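Long-range contacts in multisubunit Na+/H+ antiporter, E subunit (Anoxybacillus flavithermus, PDB 6Z16), which probably forms part of a multisubunit membrane antiporter of the CPA3 family that exchanges sodium ions for protons across the cell membrane: residues T85-A89 and A132-P136; N8-F13 and F27-Y31; P94-K98 and E150-M154; F3-N8 and F45-Y50. One frame throughout, in Å; residues are numbered along the deposited sequence.

Contact 1: residues T85-A89 and A132-P136; sequences TIQPA and ALNSP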
loop_
_atom_site.group_PDB
_atom_site.type_symbol
_atom_site.label_atom_id
_atom_site.label_comp_id
_atom_site.label_asym_id
_atom_site.label_seq_id
_atom_site.Cartn_x
_atom_site.Cartn_y
_atom_site.Cartn_z
ATOM N N THR E 85 36.683 1.235 43.262
ATOM C CA THR E 85 36.480 2.671 43.121
ATOM C C THR E 85 35.018 3.102 43.122
ATOM O O THR E 85 34.742 4.275 43.394
ATOM C CB THR E 85 37.148 3.167 41.833
ATOM O OG1 THR E 85 36.610 2.456 40.711
ATOM C CG2 THR E 85 38.655 2.960 41.892
ATOM N N ILE E 86 34.079 2.203 42.838
ATOM C CA ILE E 86 32.697 2.616 42.633
ATOM C C ILE E 86 32.008 2.864 43.971
ATOM O O ILE E 86 32.437 2.393 45.025
ATOM C CB ILE E 86 31.937 1.580 41.790
ATOM C CG1 ILE E 86 31.951 0.217 42.479
ATOM C CG2 ILE E 86 32.538 1.489 40.402
ATOM C CD1 ILE E 86 31.092 -0.815 41.799
ATOM N N GLN E 87 30.928 3.647 43.917
ATOM C CA GLN E 87 30.115 4.040 45.063
ATOM C C GLN E 87 28.642 3.899 44.700
ATOM O O GLN E 87 28.142 4.650 43.855
ATOM C CB GLN E 87 30.418 5.481 45.476
ATOM C CG GLN E 87 31.802 5.705 46.055
ATOM C CD GLN E 87 31.982 5.047 47.405
ATOM O OE1 GLN E 87 32.651 4.022 47.528
ATOM N NE2 GLN E 87 31.399 5.647 48.435
ATOM N N PRO E 88 27.917 2.966 45.306
ATOM C CA PRO E 88 26.536 2.710 44.886
ATOM C C PRO E 88 25.568 3.736 45.455
ATOM O O PRO E 88 25.855 4.435 46.428
ATOM C CB PRO E 88 26.253 1.322 45.464
ATOM C CG PRO E 88 27.080 1.291 46.703
ATOM C CD PRO E 88 28.333 2.070 46.398
ATOM N N ALA E 89 24.394 3.809 44.830
ATOM C CA ALA E 89 23.339 4.678 45.333
ATOM C C ALA E 89 21.988 4.150 44.876
ATOM O O ALA E 89 21.882 3.525 43.824
ATOM C CB ALA E 89 23.528 6.121 44.854
ATOM N N ALA E 132 21.893 4.120 41.074
ATOM C CA ALA E 132 23.070 4.693 40.446
ATOM C C ALA E 132 24.309 3.866 40.755
ATOM O O ALA E 132 24.558 3.495 41.907
ATOM C CB ALA E 132 23.286 6.126 40.922
ATOM N N LEU E 133 25.103 3.609 39.714
ATOM C CA LEU E 133 26.323 2.824 39.857
ATOM C C LEU E 133 27.435 3.622 40.529
ATOM O O LEU E 133 28.116 3.114 41.423
ATOM C CB LEU E 133 26.778 2.325 38.490
ATOM C CG LEU E 133 28.008 1.431 38.497
ATOM C CD1 LEU E 133 27.728 0.213 39.330
ATOM C CD2 LEU E 133 28.377 1.024 37.084
ATOM N N ASN E 134 27.644 4.863 40.098
ATOM C CA ASN E 134 28.606 5.772 40.710
ATOM C C ASN E 134 27.850 6.914 41.372
ATOM O O ASN E 134 27.180 7.694 40.689
ATOM C CB ASN E 134 29.589 6.316 39.675
ATOM C CG ASN E 134 30.618 5.297 39.258
ATOM O OD1 ASN E 134 31.162 4.576 40.092
ATOM N ND2 ASN E 134 30.893 5.228 37.961
ATOM N N SER E 135 27.967 7.018 42.700
ATOM C CA SER E 135 27.175 8.022 43.412
ATOM C C SER E 135 27.698 9.446 43.213
ATOM O O SER E 135 26.923 10.298 42.743
ATOM C CB SER E 135 27.020 7.623 44.886
ATOM O OG SER E 135 26.257 8.583 45.595
ATOM N N PRO E 136 28.967 9.792 43.524
ATOM C CA PRO E 136 29.349 11.203 43.362
ATOM C C PRO E 136 29.617 11.602 41.924
ATOM O O PRO E 136 29.646 12.804 41.632
ATOM C CB PRO E 136 30.621 11.327 44.203
ATOM C CG PRO E 136 31.245 10.031 44.066
ATOM C CD PRO E 136 30.138 9.023 44.014
#
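A89 and A132 meet backbone to backbone. A89 N donates to A132 O over 2.9 Å, the nitrogen lying in the carbonyl plane at a C=O...N angle of 152°. The return bond, from A132 N to A89 O at 2.8 Å, is bent to 126° at the hydrogen and counts as weak. Both methyls stand on the same face of the sheet, with A89 CB 3.9 Å from A132 CB. S135 closes in on A89 too: its OG is turned anti to the backbone N (chi1 180°), which places it 3.7 Å from A89 CB. This antiparallel hydrogen-bonded pair sits where strand 89-94 begins and the central strand 127-132 ends, at one end of the three-stranded antiparallel sheet. Further out the two chains are joined more loosely. S135 N makes a weak bond to Q87 O, and N134 CA, 3.4 Å from Q87 O, adds a CA-H...O contact to the same carbonyl. Q87 CB packs against the ring of P136, 3.8 Å from P136 CD. I86 and N134 cross at about a right angle, with N134 OD1 against the branched part of I86, 3.4 Å from I86 CG2, a polar-apolar touch. The tips of I86 and L133 approach loosely, CD1 of I86 being 4.3 Å from CD1 of L133. A second shell packs round these groups: V78 of helix 51-79 touches both I86 and N134, while W104 of a neighbouring antiporter subunit packs on I86 and P88. T107 OG1 of that neighbouring subunit is hydrogen-bonded to P88 O.

Contact 2: residues N8-F13 and F27-Y31; sequences NVILAF and FLVGY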
loop_
_atom_site.group_PDB
_atom_site.type_symbol
_atom_site.label_atom_id
_atom_site.label_comp_id
_atom_site.label_asym_id
_atom_site.label_seq_id
_atom_site.Cartn_x
_atom_site.Cartn_y
_atom_site.Cartn_z
ATOM N N ASN E 8 -3.878 11.034 5.447
ATOM C CA ASN E 8 -2.947 11.177 4.333
ATOM C C ASN E 8 -2.883 9.901 3.497
ATOM O O ASN E 8 -2.783 9.966 2.263
ATOM C CB ASN E 8 -1.570 11.549 4.880
ATOM C CG ASN E 8 -0.719 12.325 3.891
ATOM O OD1 ASN E 8 0.234 12.990 4.287
ATOM N ND2 ASN E 8 -1.040 12.237 2.606
ATOM N N VAL E 9 -2.967 8.736 4.148
ATOM C CA VAL E 9 -2.969 7.471 3.409
ATOM C C VAL E 9 -4.232 7.336 2.560
ATOM O O VAL E 9 -4.170 6.943 1.384
ATOM C CB VAL E 9 -2.796 6.287 4.379
ATOM C CG1 VAL E 9 -3.000 4.960 3.665
ATOM C CG2 VAL E 9 -1.410 6.309 4.981
ATOM N N ILE E 10 -5.390 7.703 3.112
ATOM C CA ILE E 10 -6.604 7.539 2.318
ATOM C C ILE E 10 -6.721 8.628 1.250
ATOM O O ILE E 10 -7.328 8.393 0.202
ATOM C CB ILE E 10 -7.858 7.443 3.215
ATOM C CG1 ILE E 10 -8.109 8.702 4.050
ATOM C CG2 ILE E 10 -7.764 6.228 4.126
ATOM C CD1 ILE E 10 -9.148 9.657 3.479
ATOM N N LEU E 11 -6.125 9.811 1.456
ATOM C CA LEU E 11 -6.054 10.778 0.361
ATOM C C LEU E 11 -5.121 10.312 -0.746
ATOM O O LEU E 11 -5.370 10.602 -1.921
ATOM C CB LEU E 11 -5.615 12.154 0.856
ATOM C CG LEU E 11 -6.616 12.992 1.647
ATOM C CD1 LEU E 11 -5.980 14.292 2.071
ATOM C CD2 LEU E 11 -7.846 13.263 0.820
ATOM N N ALA E 12 -4.054 9.587 -0.401
ATOM C CA ALA E 12 -3.249 8.950 -1.438
ATOM C C ALA E 12 -4.034 7.871 -2.175
ATOM O O ALA E 12 -3.857 7.696 -3.387
ATOM C CB ALA E 12 -1.978 8.367 -0.830
ATOM N N PHE E 13 -4.913 7.158 -1.464
ATOM C CA PHE E 13 -5.811 6.203 -2.117
ATOM C C PHE E 13 -6.768 6.896 -3.082
ATOM O O PHE E 13 -7.017 6.398 -4.187
ATOM C CB PHE E 13 -6.604 5.421 -1.071
ATOM C CG PHE E 13 -5.803 4.385 -0.340
ATOM C CD1 PHE E 13 -4.616 3.904 -0.865
ATOM C CD2 PHE E 13 -6.241 3.897 0.879
ATOM C CE1 PHE E 13 -3.883 2.949 -0.190
ATOM C CE2 PHE E 13 -5.514 2.947 1.561
ATOM C CZ PHE E 13 -4.334 2.473 1.028
ATOM N N PHE E 27 1.280 6.300 -5.478
ATOM C CA PHE E 27 1.019 6.396 -4.046
ATOM C C PHE E 27 1.909 7.445 -3.391
ATOM O O PHE E 27 1.445 8.210 -2.542
ATOM C CB PHE E 27 1.215 5.036 -3.375
ATOM C CG PHE E 27 0.922 5.042 -1.903
ATOM C CD1 PHE E 27 -0.384 5.056 -1.447
ATOM C CD2 PHE E 27 1.951 5.042 -0.977
ATOM C CE1 PHE E 27 -0.663 5.065 -0.092
ATOM C CE2 PHE E 27 1.680 5.056 0.378
ATOM C CZ PHE E 27 0.371 5.067 0.821
ATOM N N LEU E 28 3.183 7.510 -3.790
ATOM C CA LEU E 28 4.070 8.536 -3.242
ATOM C C LEU E 28 3.680 9.932 -3.712
ATOM O O LEU E 28 3.750 10.890 -2.929
ATOM C CB LEU E 28 5.525 8.239 -3.603
ATOM C CG LEU E 28 6.366 7.411 -2.625
ATOM C CD1 LEU E 28 5.966 5.955 -2.558
ATOM C CD2 LEU E 28 7.838 7.538 -2.973
ATOM N N VAL E 29 3.261 10.066 -4.976
ATOM C CA VAL E 29 2.810 11.364 -5.487
ATOM C C VAL E 29 1.563 11.830 -4.740
ATOM O O VAL E 29 1.485 12.979 -4.279
ATOM C CB VAL E 29 2.570 11.291 -7.006
ATOM C CG1 VAL E 29 1.928 12.566 -7.506
ATOM C CG2 VAL E 29 3.875 11.071 -7.735
ATOM N N GLY E 30 0.591 10.931 -4.570
ATOM C CA GLY E 30 -0.601 11.264 -3.815
ATOM C C GLY E 30 -0.335 11.512 -2.346
ATOM O O GLY E 30 -1.019 12.327 -1.724
ATOM N N TYR E 31 0.684 10.858 -1.784
ATOM C CA TYR E 31 1.040 11.103 -0.393
ATOM C C TYR E 31 1.668 12.479 -0.219
ATOM O O TYR E 31 1.413 13.156 0.780
ATOM C CB TYR E 31 1.986 10.014 0.112
ATOM C CG TYR E 31 2.313 10.153 1.580
ATOM C CD1 TYR E 31 1.400 9.763 2.549
ATOM C CD2 TYR E 31 3.525 10.693 1.999
ATOM C CE1 TYR E 31 1.686 9.893 3.893
ATOM C CE2 TYR E 31 3.816 10.834 3.343
ATOM C CZ TYR E 31 2.892 10.430 4.283
ATOM O OH TYR E 31 3.174 10.563 5.622
#
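In the hairpin made by helices 3-18 and 24-40, the small residues A12 and G30 meet where the two helices cross, A12 CA lying 4.2 Å from G30 CA. The segment axes approach to 8.0 Å, with 123° between their N-to-C directions. The methyl of A12 enters between F27 and Y31, one helical turn apart: A12 CB is 3.6 Å from F27 CE1 and 4.4 Å from Y31 CB. The ring of F27 then reaches on to F13, the two crossing obliquely with F13 CE1 3.9 Å from F27 CE1. One turn before A12, the side chain of N8 leaves with CG anti to its backbone nitrogen (chi1 -153°), which lays the amide over a face of the Y31 ring, 15° from parallel. N8 CG is 3.4 Å from Y31 CE1, and OD1 hangs over the same face, offset toward the rim. N8 ND2 meanwhile donates to Y31 O at 3.2 Å, on a lone pair in the carbonyl plane. The amide therefore both stacks on and bonds to one residue, while Y50 OH lies beside N8 OD1, in a bond modelled doubtfully short, and probably bonds Y31 OH. A leucine in place of N8 would probably leave Y31 O without this donor and Y50 OH without a polar neighbour. Helices brought together by alanine and glycine, with the F27 ring on one side of the methyl and the base of Y31 on the other, are in keeping with a transmembrane helical hairpin.

Contact 3: residues P94-K98 and E150-M154; sequences PTELK and EKTIM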
loop_
_atom_site.group_PDB
_atom_site.type_symbol
_atom_site.label_atom_id
_atom_site.label_comp_id
_atom_site.label_asym_id
_atom_site.label_seq_id
_atom_site.Cartn_x
_atom_site.Cartn_y
_atom_site.Cartn_z
ATOM N N PRO E 94 11.134 12.617 41.311
ATOM C CA PRO E 94 9.730 12.910 41.024
ATOM C C PRO E 94 9.453 12.832 39.533
ATOM O O PRO E 94 10.349 12.940 38.696
ATOM C CB PRO E 94 9.548 14.335 41.550
ATOM C CG PRO E 94 10.905 14.928 41.459
ATOM C CD PRO E 94 11.868 13.814 41.752
ATOM N N THR E 95 8.179 12.636 39.210
ATOM C CA THR E 95 7.766 12.386 37.839
ATOM C C THR E 95 6.486 13.161 37.565
ATOM O O THR E 95 5.596 13.224 38.418
ATOM C CB THR E 95 7.552 10.882 37.600
ATOM O OG1 THR E 95 8.708 10.163 38.046
ATOM C CG2 THR E 95 7.357 10.581 36.124
ATOM N N GLU E 96 6.412 13.775 36.387
ATOM C CA GLU E 96 5.207 14.440 35.916
ATOM C C GLU E 96 4.481 13.628 34.856
ATOM O O GLU E 96 3.419 14.048 34.387
ATOM C CB GLU E 96 5.548 15.828 35.357
ATOM C CG GLU E 96 6.063 16.831 36.389
ATOM C CD GLU E 96 7.560 16.729 36.622
ATOM O OE1 GLU E 96 8.218 15.916 35.941
ATOM O OE2 GLU E 96 8.079 17.462 37.486
ATOM N N LEU E 97 5.022 12.473 34.485
ATOM C CA LEU E 97 4.532 11.702 33.352
ATOM C C LEU E 97 3.335 10.864 33.783
ATOM O O LEU E 97 3.365 10.225 34.840
ATOM C CB LEU E 97 5.646 10.807 32.800
ATOM C CG LEU E 97 6.771 11.364 31.909
ATOM C CD1 LEU E 97 7.766 12.236 32.660
ATOM C CD2 LEU E 97 7.525 10.226 31.258
ATOM N N LYS E 98 2.285 10.856 32.961
ATOM C CA LYS E 98 0.997 10.306 33.364
ATOM C C LYS E 98 0.705 8.948 32.740
ATOM O O LYS E 98 0.438 7.989 33.468
ATOM C CB LYS E 98 -0.118 11.300 33.022
ATOM C CG LYS E 98 0.063 12.643 33.683
ATOM C CD LYS E 98 -0.020 12.523 35.188
ATOM C CE LYS E 98 0.047 13.890 35.832
ATOM N NZ LYS E 98 1.394 14.491 35.665
ATOM N N GLU E 150 12.988 13.514 29.828
ATOM C CA GLU E 150 11.552 13.602 30.041
ATOM C C GLU E 150 10.965 14.876 29.449
ATOM O O GLU E 150 9.772 14.898 29.150
ATOM C CB GLU E 150 11.214 13.484 31.526
ATOM C CG GLU E 150 11.577 14.662 32.393
ATOM C CD GLU E 150 11.314 14.376 33.860
ATOM O OE1 GLU E 150 10.979 13.220 34.187
ATOM O OE2 GLU E 150 11.410 15.309 34.682
ATOM N N LYS E 151 11.781 15.907 29.215
ATOM C CA LYS E 151 11.330 17.057 28.435
ATOM C C LYS E 151 11.043 16.664 26.991
ATOM O O LYS E 151 10.015 17.055 26.418
ATOM C CB LYS E 151 12.388 18.158 28.485
ATOM C CG LYS E 151 11.986 19.454 27.814
ATOM C CD LYS E 151 13.152 20.428 27.811
ATOM C CE LYS E 151 13.425 20.963 29.207
ATOM N NZ LYS E 151 14.502 21.988 29.202
ATOM N N THR E 152 11.944 15.880 26.392
ATOM C CA THR E 152 11.722 15.398 25.034
ATOM C C THR E 152 10.524 14.451 24.969
ATOM O O THR E 152 9.758 14.482 23.998
ATOM C CB THR E 152 12.990 14.724 24.513
ATOM O OG1 THR E 152 14.102 15.599 24.724
ATOM C CG2 THR E 152 12.887 14.470 23.026
ATOM N N ILE E 153 10.317 13.655 26.021
ATOM C CA ILE E 153 9.166 12.755 26.086
ATOM C C ILE E 153 7.862 13.542 26.245
ATOM O O ILE E 153 6.828 13.175 25.669
ATOM C CB ILE E 153 9.387 11.719 27.208
ATOM C CG1 ILE E 153 10.487 10.737 26.795
ATOM C CG2 ILE E 153 8.131 10.952 27.559
ATOM C CD1 ILE E 153 10.952 9.829 27.892
ATOM N N MET E 154 7.896 14.654 26.988
ATOM C CA MET E 154 6.733 15.537 27.064
ATOM C C MET E 154 6.421 16.174 25.717
ATOM O O MET E 154 5.249 16.310 25.348
ATOM C CB MET E 154 6.948 16.628 28.113
ATOM C CG MET E 154 6.833 16.176 29.555
ATOM S SD MET E 154 5.172 15.667 30.011
ATOM C CE MET E 154 5.477 15.014 31.645
#
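L97 reaches out of the loop that follows strand 89-94 and lands on three residues of helix 141-156. From CB the chain turns with CG anti to the carbonyl carbon (chi1 -78°), and CG comes 3.9 Å from M154 CE. There it forks. The CD1 branch lies 3.7 Å from M154 CE and is also 3.7 Å from E150 OE1, lying against the glutamate chain from CB to OE1; the CD2 branch crosses I153 at about a right angle, 3.8 Å from I153 CG2. Helix 100-111 joins in through E102 and L106, both touched by L97 and by I153, so the leucine lies where the loop and both helices of this β-α-β-β-α domain come together. M154, bent at chi2, brings its methyl back over the loop backbone, CE standing 3.6 Å from E96 O. An alanine here instead of L97 would probably strip the methyls of M154 and I153 of an apolar neighbour and open a gap between the loop and the helix. Beside this apolar patch, E96 OE1 and E150 OE2 stand 3.5 Å apart with carboxylate planes 84° from each other, and no hydrogen bond spans the two segments. E150 is buried while E96 is on the surface. Hydrophobic contact therefore holds the loop to the helix, whereas the two like charges would tend to push apart, and their closeness may favour protonation, more probably of E150.

Contact 4: residues F3-N8 and F45-Y50; sequences FQILLN and FHSRFY. With PTY (phosphatidylethanolamine), chain B.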
loop_
_atom_site.group_PDB
_atom_site.type_symbol
_atom_site.label_atom_id
_atom_site.label_comp_id
_atom_site.label_asym_id
_atom_site.label_seq_id
_atom_site.Cartn_x
_atom_site.Cartn_y
_atom_site.Cartn_z
ATOM N N PHE E 3 -4.547 9.904 13.249
ATOM C CA PHE E 3 -5.666 10.195 12.364
ATOM C C PHE E 3 -5.207 10.978 11.146
ATOM O O PHE E 3 -5.693 10.745 10.038
ATOM C CB PHE E 3 -6.738 10.963 13.126
ATOM C CG PHE E 3 -7.952 11.269 12.315
ATOM C CD1 PHE E 3 -8.838 10.266 11.972
ATOM C CD2 PHE E 3 -8.232 12.564 11.924
ATOM C CE1 PHE E 3 -9.970 10.543 11.232
ATOM C CE2 PHE E 3 -9.365 12.850 11.192
ATOM C CZ PHE E 3 -10.233 11.839 10.842
ATOM N N GLN E 4 -4.245 11.879 11.331
ATOM C CA GLN E 4 -3.705 12.631 10.209
ATOM C C GLN E 4 -2.905 11.732 9.285
ATOM O O GLN E 4 -2.934 11.906 8.063
ATOM C CB GLN E 4 -2.827 13.754 10.725
ATOM C CG GLN E 4 -3.520 14.651 11.700
ATOM C CD GLN E 4 -2.598 15.710 12.209
ATOM O OE1 GLN E 4 -1.465 15.816 11.755
ATOM N NE2 GLN E 4 -3.047 16.467 13.193
ATOM N N ILE E 5 -2.203 10.748 9.847
ATOM C CA ILE E 5 -1.434 9.833 9.016
ATOM C C ILE E 5 -2.369 8.936 8.221
ATOM O O ILE E 5 -2.168 8.718 7.020
ATOM C CB ILE E 5 -0.464 9.014 9.880
ATOM C CG1 ILE E 5 0.422 9.941 10.702
ATOM C CG2 ILE E 5 0.418 8.159 9.003
ATOM C CD1 ILE E 5 1.269 9.227 11.709
ATOM N N LEU E 6 -3.430 8.444 8.867
ATOM C CA LEU E 6 -4.442 7.647 8.177
ATOM C C LEU E 6 -5.161 8.468 7.115
ATOM O O LEU E 6 -5.502 7.956 6.039
ATOM C CB LEU E 6 -5.445 7.100 9.192
ATOM C CG LEU E 6 -6.569 6.235 8.628
ATOM C CD1 LEU E 6 -6.031 4.932 8.075
ATOM C CD2 LEU E 6 -7.630 5.999 9.669
ATOM N N LEU E 7 -5.362 9.755 7.389
ATOM C CA LEU E 7 -6.055 10.624 6.457
ATOM C C LEU E 7 -5.188 10.901 5.237
ATOM O O LEU E 7 -5.689 10.952 4.110
ATOM C CB LEU E 7 -6.443 11.910 7.177
ATOM C CG LEU E 7 -7.638 12.693 6.648
ATOM C CD1 LEU E 7 -8.292 13.385 7.810
ATOM C CD2 LEU E 7 -7.253 13.704 5.601
ATOM N N ASN E 8 -3.878 11.034 5.447
ATOM C CA ASN E 8 -2.947 11.177 4.333
ATOM C C ASN E 8 -2.883 9.901 3.497
ATOM O O ASN E 8 -2.783 9.966 2.263
ATOM C CB ASN E 8 -1.570 11.549 4.880
ATOM C CG ASN E 8 -0.719 12.325 3.891
ATOM O OD1 ASN E 8 0.234 12.990 4.287
ATOM N ND2 ASN E 8 -1.040 12.237 2.606
ATOM N N PHE E 45 -7.491 20.241 12.991
ATOM C CA PHE E 45 -6.963 19.217 13.874
ATOM C C PHE E 45 -6.598 19.826 15.224
ATOM O O PHE E 45 -6.509 21.045 15.386
ATOM C CB PHE E 45 -5.753 18.545 13.238
ATOM C CG PHE E 45 -6.071 17.837 11.960
ATOM C CD1 PHE E 45 -6.707 16.610 11.975
ATOM C CD2 PHE E 45 -5.740 18.399 10.740
ATOM C CE1 PHE E 45 -7.007 15.953 10.799
ATOM C CE2 PHE E 45 -6.036 17.745 9.556
ATOM C CZ PHE E 45 -6.669 16.524 9.587
ATOM N N HIS E 46 -6.397 18.958 16.208
ATOM C CA HIS E 46 -6.194 19.422 17.570
ATOM C C HIS E 46 -4.772 19.259 18.076
ATOM O O HIS E 46 -4.301 20.112 18.829
ATOM C CB HIS E 46 -7.150 18.695 18.524
ATOM C CG HIS E 46 -8.593 19.013 18.285
ATOM N ND1 HIS E 46 -9.379 18.292 17.413
ATOM C CD2 HIS E 46 -9.389 19.980 18.797
ATOM C CE1 HIS E 46 -10.600 18.799 17.402
ATOM N NE2 HIS E 46 -10.631 19.824 18.233
ATOM N N SER E 47 -4.074 18.193 17.688
ATOM C CA SER E 47 -2.793 17.886 18.323
ATOM C C SER E 47 -1.630 18.666 17.714
ATOM O O SER E 47 -1.088 19.578 18.346
ATOM C CB SER E 47 -2.539 16.379 18.238
ATOM O OG SER E 47 -2.453 15.963 16.885
ATOM N N ARG E 48 -1.283 18.360 16.462
ATOM C CA ARG E 48 -0.029 18.797 15.853
ATOM C C ARG E 48 -0.013 18.391 14.391
ATOM O O ARG E 48 -0.583 17.356 14.040
ATOM C CB ARG E 48 1.174 18.170 16.578
ATOM C CG ARG E 48 2.566 18.604 16.108
ATOM C CD ARG E 48 2.792 20.086 16.347
ATOM N NE ARG E 48 4.164 20.508 16.075
ATOM C CZ ARG E 48 4.561 21.775 16.096
ATOM N NH1 ARG E 48 3.692 22.739 16.369
ATOM N NH2 ARG E 48 5.826 22.084 15.847
ATOM N N PHE E 49 0.622 19.183 13.536
ATOM C CA PHE E 49 0.949 18.705 12.204
ATOM C C PHE E 49 1.944 17.554 12.314
ATOM O O PHE E 49 2.977 17.674 12.975
ATOM C CB PHE E 49 1.505 19.846 11.362
ATOM C CG PHE E 49 1.831 19.452 9.966
ATOM C CD1 PHE E 49 0.829 19.086 9.095
ATOM C CD2 PHE E 49 3.134 19.480 9.512
ATOM C CE1 PHE E 49 1.123 18.719 7.802
ATOM C CE2 PHE E 49 3.432 19.128 8.214
ATOM C CZ PHE E 49 2.426 18.744 7.360
ATOM N N TYR E 50 1.631 16.436 11.656
ATOM C CA TYR E 50 2.120 15.133 12.092
ATOM C C TYR E 50 3.587 14.868 11.790
ATOM O O TYR E 50 4.068 13.784 12.136
ATOM C CB TYR E 50 1.280 14.009 11.477
ATOM C CG TYR E 50 1.475 13.746 10.000
ATOM C CD1 TYR E 50 0.765 14.452 9.050
ATOM C CD2 TYR E 50 2.327 12.737 9.563
ATOM C CE1 TYR E 50 0.930 14.194 7.708
ATOM C CE2 TYR E 50 2.496 12.477 8.236
ATOM C CZ TYR E 50 1.796 13.203 7.312
ATOM O OH TYR E 50 1.974 12.925 5.980
HETATM C C1 PTY B . -12.436 15.837 9.121
HETATM C C2 PTY B . -9.421 15.092 14.549
HETATM C C3 PTY B . -10.636 16.037 14.626
HETATM O O4 PTY B . -12.619 14.414 9.293
HETATM C C5 PTY B . -10.540 17.326 9.891
HETATM C C6 PTY B . -10.948 16.092 9.123
HETATM O O7 PTY B . -10.369 16.009 7.771
HETATM C C8 PTY B . -10.794 16.797 6.757
HETATM O O10 PTY B . -11.388 17.833 6.893
HETATM C C11 PTY B . -10.434 16.195 5.432
HETATM C C12 PTY B . -10.792 14.717 5.372
HETATM C C13 PTY B . -11.707 14.354 4.219
HETATM C C14 PTY B . -11.087 14.534 2.847
HETATM C C15 PTY B . -11.971 14.026 1.722
HETATM C C16 PTY B . -12.278 12.543 1.822
HETATM C C17 PTY B . -13.305 12.049 0.816
HETATM C C18 PTY B . -12.876 12.191 -0.636
HETATM C C19 PTY B . -13.883 11.634 -1.630
HETATM C C20 PTY B . -14.201 10.163 -1.423
HETATM C C30 PTY B . -13.724 13.866 8.789
HETATM C C31 PTY B . -13.761 12.393 9.065
HETATM O O30 PTY B . -14.569 14.482 8.201
HETATM C C32 PTY B . -12.979 11.568 8.052
HETATM C C33 PTY B . -13.602 11.595 6.666
HETATM C C34 PTY B . -13.114 10.487 5.746
HETATM C C35 PTY B . -13.887 10.400 4.440
HETATM C C36 PTY B . -13.534 9.191 3.592
HETATM C C37 PTY B . -13.854 7.860 4.255
HETATM P P1 PTY B . -11.269 17.297 12.366
HETATM O O11 PTY B . -11.252 16.025 13.316
HETATM O O12 PTY B . -10.677 18.302 13.064
HETATM O O13 PTY B . -12.563 17.564 11.909
HETATM O O14 PTY B . -10.364 16.941 11.270
HETATM N N1 PTY B . -8.362 15.602 15.420
#
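Q4 and F45 slide past each other in opposite directions. Q4 CG lies over one face of the F45 ring, 3.9 Å from its centroid and 18° off the normal, a CH-pi contact. Because the chain stays extended beyond CG (chi2 178°), the amide passes the ring and Q4 NE2 reaches R48 O at 2.8 Å; the donor sits well above the carbonyl plane and not on a lone pair. The side chains of F3 and F45 cross at about a right angle, meeting edge to edge, F3 CD2 being 3.8 Å from F45 CE1. L7 comes to the F45 edge as well, its CD1 4.0 Å from F45 CZ. Here the start of the N-terminal helix 3-18 packs on the loop between helices 24-40 and 51-79, and together they supply F3, L7, F45 and H46 to the phosphatidylethanolamine pocket, which F44 completes. C5 of the lipid covers the F45 face opposite Q4, while L7 CD1 lies 3.3 Å from the lipid ester oxygen O7. At the headgroup, lipid N1 makes a weak hydrogen bond to H46 ND1. F3 is also packed by A2 of a second copy of this protein. Toward the far end of the loop the Y50 ring stands almost upright to the N8 amide, 86° between their planes. The Y50 hydroxyl points at N8 OD1, which lies at the ring edge, modelled too close for its bond geometry to be trusted. The I5 branch comes at a slant to this ring, with I5 CG1 3.6 Å from Y50 CD2.

Contacts 2 and 4 belong to the membrane end of the chain. They share N8 and helix 3-18, their centres are about 14 Å apart, and Y31 OH and Y50 OH, 2.7 Å apart, probably hydrogen-bond across them. Contacts 1 and 3 bind the β-α-β-β-α part, on segments that alternate along the chain, with centres about 25 Å apart. Contact 3 is the most buried and lies nearest the chain centre, about 11 Å away; the others are partly buried. Their chemistry differs accordingly: backbone bonds at the strand ends in contact 1, apolar side chains beside two closely placed carboxylates in contact 3, helix packing with one amide in contact 2, and aromatic rings facing lipid in contact 4.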